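Local coordinates for protein phenylalanine--tRNA ligase beta subunit (Pyrococcus horikoshii, PDB 2CXI) that forms the beta part of a tetrameric synthetase that joins L-phenylalanine to its tRNA using ATP, here as an N-terminal fragment carrying the amino acid-editing domain, at residues I129-I142 and G237-M250. Residues are numbered along the deposited sequence; the frame is centred on the assembly and turned at random.
Sequences IALTFGRRRREVAI and GWKLEKVMLALNVM
Three groups of segment 129-142 grip the ammonium of Lys242. Lys242 NZ donates a hydrogen bond to Phe133 O (2.9 Å), lying 31° out of the carbonyl plane, and makes a longer salt bridge with Glu139 OE2 at 3.5 Å. Lys242 NZ also sits 3.6 Å above the centre of the Phe133 ring, a cation-pi contact almost along the ring normal. Bends at chi3 and chi4 fold the lysine tip back over this ring, whose CZ meets Leu245 CD1 on the next turn. This one ammonium thus ties Phe133 and Glu139 to helix 240-255. Further along, the guanidinium of Arg138 stacks on Trp238, planes 19° apart, with Arg138 NH2 3.5 Å from Trp238 NE1; Arg101 binds the Arg138 carbonyl. A water accepts from Lys239 N at the helix N-cap and donates to Glu139 O. Deeper down the packing is apolar: Ala246 CB faces Val140 CG1 (3.5 Å) and Ile129 CG2, while the Ile129 and Val249 side chains run past each other in opposite directions, CD1 to CG1 3.6 Å. Ile142 rests on selenomethionine Met250. Helix 240-255 thus packs against helix 116-133 and strand 140-146 of the mixed sheet, within the B3/4 domain, the amino acid-editing part of the synthetase.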
loop_
_atom_site.group_PDB
_atom_site.type_symbol
_atom_site.label_atom_id
_atom_site.label_comp_id
_atom_site.label_asym_id
_atom_site.label_seq_id
_atom_site.Cartn_x
_atom_site.Cartn_y
_atom_site.Cartn_z
ATOM N N ILE A 129 -19.361 1.323 32.274
ATOM C CA ILE A 129 -19.480 0.040 31.556
ATOM C C ILE A 129 -18.427 -0.976 32.030
ATOM O O ILE A 129 -18.743 -2.147 32.301
ATOM C CB ILE A 129 -19.418 0.225 29.998
ATOM C CG1 ILE A 129 -20.651 1.032 29.517
ATOM C CG2 ILE A 129 -19.346 -1.176 29.315
ATOM C CD1 ILE A 129 -20.627 1.351 28.062
ATOM N N ALA A 130 -17.179 -0.536 32.106
ATOM C CA ALA A 130 -16.077 -1.421 32.510
ATOM C C ALA A 130 -16.216 -1.951 33.922
ATOM O O ALA A 130 -15.860 -3.081 34.188
ATOM C CB ALA A 130 -14.736 -0.705 32.363
ATOM N N LEU A 131 -16.728 -1.133 34.837
ATOM C CA LEU A 131 -16.845 -1.580 36.237
ATOM C C LEU A 131 -17.864 -2.685 36.427
ATOM O O LEU A 131 -17.541 -3.734 37.000
ATOM C CB LEU A 131 -17.197 -0.406 37.163
ATOM C CG LEU A 131 -17.621 -0.654 38.625
ATOM C CD1 LEU A 131 -16.541 -1.263 39.484
ATOM C CD2 LEU A 131 -18.047 0.720 39.185
ATOM N N THR A 132 -19.088 -2.411 35.961
ATOM C CA THR A 132 -20.291 -3.213 36.212
ATOM C C THR A 132 -20.498 -4.303 35.161
ATOM O O THR A 132 -20.439 -5.500 35.437
ATOM C CB THR A 132 -21.529 -2.284 36.141
ATOM O OG1 THR A 132 -21.362 -1.180 37.046
ATOM C CG2 THR A 132 -22.741 -2.980 36.664
ATOM N N PHE A 133 -20.782 -3.861 33.949
ATOM C CA PHE A 133 -20.986 -4.783 32.822
ATOM C C PHE A 133 -19.702 -5.555 32.538
ATOM O O PHE A 133 -19.733 -6.755 32.265
ATOM C CB PHE A 133 -21.430 -3.960 31.598
ATOM C CG PHE A 133 -21.847 -4.781 30.408
ATOM C CD1 PHE A 133 -23.055 -5.440 30.393
ATOM C CD2 PHE A 133 -21.020 -4.847 29.276
ATOM C CE1 PHE A 133 -23.465 -6.169 29.255
ATOM C CE2 PHE A 133 -21.391 -5.589 28.146
ATOM C CZ PHE A 133 -22.624 -6.231 28.124
ATOM N N GLY A 134 -18.556 -4.887 32.659
ATOM C CA GLY A 134 -17.287 -5.516 32.279
ATOM C C GLY A 134 -16.500 -6.182 33.409
ATOM O O GLY A 134 -15.332 -6.539 33.229
ATOM N N ARG A 135 -17.110 -6.288 34.587
ATOM C CA ARG A 135 -16.499 -6.920 35.787
ATOM C C ARG A 135 -15.085 -6.401 36.084
ATOM O O ARG A 135 -14.087 -7.137 35.969
ATOM C CB ARG A 135 -16.499 -8.467 35.731
ATOM C CG ARG A 135 -17.788 -9.120 35.194
ATOM C CD ARG A 135 -19.071 -9.197 36.092
ATOM N NE ARG A 135 -18.862 -9.491 37.503
ATOM C CZ ARG A 135 -19.841 -9.799 38.372
ATOM N NH1 ARG A 135 -21.094 -9.892 37.977
ATOM N NH2 ARG A 135 -19.559 -10.021 39.643
ATOM N N ARG A 136 -15.045 -5.124 36.451
ATOM C CA ARG A 136 -13.837 -4.413 36.800
ATOM C C ARG A 136 -12.805 -4.583 35.649
ATOM O O ARG A 136 -11.626 -4.912 35.894
ATOM C CB ARG A 136 -13.295 -4.906 38.155
ATOM C CG ARG A 136 -14.218 -4.634 39.370
ATOM C CD ARG A 136 -13.552 -5.071 40.663
ATOM N NE ARG A 136 -13.520 -6.541 40.728
ATOM C CZ ARG A 136 -13.036 -7.244 41.748
ATOM N NH1 ARG A 136 -12.507 -6.614 42.815
ATOM N NH2 ARG A 136 -13.081 -8.576 41.715
ATOM N N ARG A 137 -13.298 -4.418 34.411
ATOM C CA ARG A 137 -12.470 -4.362 33.179
ATOM C C ARG A 137 -12.110 -5.754 32.607
ATOM O O ARG A 137 -11.651 -5.854 31.474
ATOM C CB ARG A 137 -11.171 -3.601 33.440
ATOM C CG ARG A 137 -11.288 -2.118 33.736
ATOM C CD ARG A 137 -9.926 -1.419 33.486
ATOM N NE ARG A 137 -9.928 -0.002 33.871
ATOM C CZ ARG A 137 -8.849 0.786 33.816
ATOM N NH1 ARG A 137 -7.690 0.293 33.401
ATOM N NH2 ARG A 137 -8.925 2.075 34.195
ATOM N N ARG A 138 -12.279 -6.821 33.394
ATOM C CA ARG A 138 -11.816 -8.136 32.877
ATOM C C ARG A 138 -12.624 -8.555 31.679
ATOM O O ARG A 138 -12.067 -9.015 30.685
ATOM C CB ARG A 138 -11.875 -9.241 33.937
ATOM C CG ARG A 138 -11.186 -10.486 33.445
ATOM C CD ARG A 138 -11.255 -11.739 34.390
ATOM N NE ARG A 138 -11.048 -12.836 33.470
ATOM C CZ ARG A 138 -12.013 -13.439 32.803
ATOM N NH1 ARG A 138 -13.293 -13.103 32.994
ATOM N NH2 ARG A 138 -11.679 -14.377 31.924
ATOM N N GLU A 139 -13.953 -8.383 31.766
ATOM C CA GLU A 139 -14.848 -8.799 30.679
ATOM C C GLU A 139 -14.966 -7.758 29.562
ATOM O O GLU A 139 -15.170 -8.134 28.415
ATOM C CB GLU A 139 -16.242 -9.211 31.218
ATOM C CG GLU A 139 -16.142 -10.492 32.030
ATOM C CD GLU A 139 -17.436 -10.895 32.723
ATOM O OE1 GLU A 139 -17.342 -11.588 33.785
ATOM O OE2 GLU A 139 -18.561 -10.578 32.209
ATOM N N VAL A 140 -14.873 -6.471 29.923
ATOM C CA VAL A 140 -14.989 -5.363 28.964
ATOM C C VAL A 140 -14.121 -4.221 29.441
ATOM O O VAL A 140 -14.302 -3.714 30.578
ATOM C CB VAL A 140 -16.462 -4.822 28.817
ATOM C CG1 VAL A 140 -16.481 -3.585 27.868
ATOM C CG2 VAL A 140 -17.383 -5.865 28.280
ATOM N N ALA A 141 -13.160 -3.824 28.598
ATOM C CA ALA A 141 -12.348 -2.616 28.842
ATOM C C ALA A 141 -12.458 -1.734 27.595
ATOM O O ALA A 141 -12.425 -2.254 26.474
ATOM C CB ALA A 141 -10.865 -3.004 29.124
ATOM N N ILE A 142 -12.650 -0.437 27.788
ATOM C CA ILE A 142 -12.903 0.473 26.670
ATOM C C ILE A 142 -11.798 1.484 26.632
ATOM O O ILE A 142 -11.507 2.158 27.640
ATOM C CB ILE A 142 -14.291 1.200 26.809
ATOM C CG1 ILE A 142 -15.416 0.156 26.815
ATOM C CG2 ILE A 142 -14.499 2.310 25.685
ATOM C CD1 ILE A 142 -16.759 0.676 27.474
ATOM N N GLY A 237 -11.997 -7.900 25.464
ATOM C CA GLY A 237 -12.468 -8.792 26.514
ATOM C C GLY A 237 -12.488 -10.220 26.040
ATOM O O GLY A 237 -11.740 -10.593 25.136
ATOM N N TRP A 238 -13.315 -11.017 26.708
ATOM C CA TRP A 238 -13.293 -12.478 26.588
ATOM C C TRP A 238 -14.427 -13.086 25.745
ATOM O O TRP A 238 -14.328 -14.250 25.333
ATOM C CB TRP A 238 -13.277 -13.084 28.005
ATOM C CG TRP A 238 -11.863 -13.029 28.586
ATOM C CD1 TRP A 238 -11.294 -12.010 29.335
ATOM C CD2 TRP A 238 -10.821 -13.999 28.392
ATOM N NE1 TRP A 238 -9.986 -12.307 29.623
ATOM C CE2 TRP A 238 -9.668 -13.525 29.065
ATOM C CE3 TRP A 238 -10.752 -15.237 27.717
ATOM C CZ2 TRP A 238 -8.462 -14.246 29.105
ATOM C CZ3 TRP A 238 -9.548 -15.949 27.752
ATOM C CH2 TRP A 238 -8.424 -15.452 28.438
ATOM N N LYS A 239 -15.509 -12.325 25.526
ATOM C CA LYS A 239 -16.651 -12.801 24.712
ATOM C C LYS A 239 -16.987 -11.742 23.685
ATOM O O LYS A 239 -17.192 -10.577 24.028
ATOM C CB LYS A 239 -17.928 -13.076 25.544
ATOM C CG LYS A 239 -17.806 -14.121 26.682
ATOM C CD LYS A 239 -17.285 -15.495 26.236
ATOM C CE LYS A 239 -18.241 -16.257 25.359
ATOM N NZ LYS A 239 -17.760 -17.689 25.453
ATOM N N LEU A 240 -17.054 -12.156 22.431
ATOM C CA LEU A 240 -17.306 -11.226 21.346
ATOM C C LEU A 240 -18.632 -10.476 21.507
ATOM O O LEU A 240 -18.684 -9.277 21.261
ATOM C CB LEU A 240 -17.208 -11.965 19.997
ATOM C CG LEU A 240 -17.170 -11.197 18.678
ATOM C CD1 LEU A 240 -16.015 -10.139 18.650
ATOM C CD2 LEU A 240 -17.022 -12.208 17.501
ATOM N N GLU A 241 -19.689 -11.172 21.953
ATOM C CA GLU A 241 -21.004 -10.548 22.120
ATOM C C GLU A 241 -20.949 -9.432 23.129
ATOM O O GLU A 241 -21.632 -8.404 22.938
ATOM C CB GLU A 241 -22.065 -11.575 22.596
ATOM C CG GLU A 241 -23.493 -11.035 22.768
ATOM C CD GLU A 241 -23.792 -10.336 24.109
ATOM O OE1 GLU A 241 -23.200 -10.697 25.156
ATOM O OE2 GLU A 241 -24.657 -9.401 24.115
ATOM N N LYS A 242 -20.191 -9.642 24.212
ATOM C CA LYS A 242 -20.127 -8.639 25.279
ATOM C C LYS A 242 -19.376 -7.349 24.866
ATOM O O LYS A 242 -19.839 -6.228 25.156
ATOM C CB LYS A 242 -19.540 -9.215 26.571
ATOM C CG LYS A 242 -20.563 -10.021 27.409
ATOM C CD LYS A 242 -20.022 -10.283 28.823
ATOM C CE LYS A 242 -19.743 -8.977 29.526
ATOM N NZ LYS A 242 -20.894 -8.640 30.396
ATOM N N VAL A 243 -18.254 -7.513 24.177
ATOM C CA VAL A 243 -17.486 -6.342 23.685
ATOM C C VAL A 243 -18.252 -5.589 22.600
ATOM O O VAL A 243 -18.152 -4.356 22.499
ATOM C CB VAL A 243 -16.057 -6.701 23.308
ATOM C CG1 VAL A 243 -15.290 -7.218 24.588
ATOM C CG2 VAL A 243 -15.998 -7.758 22.157
HETATM N N MSE A 244 -19.052 -6.310 21.812
HETATM C CA MSE A 244 -19.884 -5.656 20.792
HETATM C C MSE A 244 -21.032 -4.851 21.386
HETATM O O MSE A 244 -21.331 -3.779 20.923
HETATM C CB MSE A 244 -20.418 -6.688 19.817
HETATM C CG MSE A 244 -19.301 -7.304 19.013
HETATM SE SE MSE A 244 -18.985 -6.257 17.418
HETATM C CE MSE A 244 -20.480 -7.000 16.284
ATOM N N LEU A 245 -21.672 -5.392 22.410
ATOM C CA LEU A 245 -22.712 -4.638 23.134
ATOM C C LEU A 245 -22.148 -3.319 23.643
ATOM O O LEU A 245 -22.721 -2.260 23.383
ATOM C CB LEU A 245 -23.283 -5.478 24.289
ATOM C CG LEU A 245 -24.562 -4.954 24.959
ATOM C CD1 LEU A 245 -24.261 -3.773 25.941
ATOM C CD2 LEU A 245 -25.644 -4.637 23.917
ATOM N N ALA A 246 -21.005 -3.397 24.339
ATOM C CA ALA A 246 -20.359 -2.230 24.928
ATOM C C ALA A 246 -19.966 -1.195 23.828
ATOM O O ALA A 246 -20.178 0.033 23.951
ATOM C CB ALA A 246 -19.128 -2.686 25.687
ATOM N N LEU A 247 -19.442 -1.695 22.721
ATOM C CA LEU A 247 -19.081 -0.806 21.602
ATOM C C LEU A 247 -20.338 -0.107 21.056
ATOM O O LEU A 247 -20.329 1.100 20.764
ATOM C CB LEU A 247 -18.453 -1.656 20.475
ATOM C CG LEU A 247 -18.029 -0.855 19.233
ATOM C CD1 LEU A 247 -16.779 0.058 19.614
ATOM C CD2 LEU A 247 -17.708 -1.803 18.042
ATOM N N ASN A 248 -21.421 -0.874 20.911
ATOM C CA ASN A 248 -22.667 -0.353 20.438
ATOM C C ASN A 248 -23.193 0.755 21.336
ATOM O O ASN A 248 -23.676 1.771 20.839
ATOM C CB ASN A 248 -23.703 -1.461 20.281
ATOM C CG ASN A 248 -23.341 -2.476 19.128
ATOM O OD1 ASN A 248 -23.973 -3.546 18.985
ATOM N ND2 ASN A 248 -22.393 -2.109 18.316
ATOM N N VAL A 249 -23.142 0.530 22.652
ATOM C CA VAL A 249 -23.528 1.564 23.607
ATOM C C VAL A 249 -22.667 2.852 23.395
ATOM O O VAL A 249 -23.204 3.951 23.281
ATOM C CB VAL A 249 -23.459 1.012 25.066
ATOM C CG1 VAL A 249 -23.537 2.162 26.101
ATOM C CG2 VAL A 249 -24.579 -0.046 25.291
HETATM N N MSE A 250 -21.345 2.700 23.331
HETATM C CA MSE A 250 -20.414 3.847 23.149
HETATM C C MSE A 250 -20.730 4.645 21.888
HETATM O O MSE A 250 -20.818 5.872 21.937
HETATM C CB MSE A 250 -18.941 3.398 23.068
HETATM C CG MSE A 250 -18.338 2.831 24.349
HETATM SE SE MSE A 250 -18.345 4.157 25.898
HETATM C CE MSE A 250 -17.865 5.764 24.993
HETATM O O HOH W 1 -16.146 -10.546 27.710
#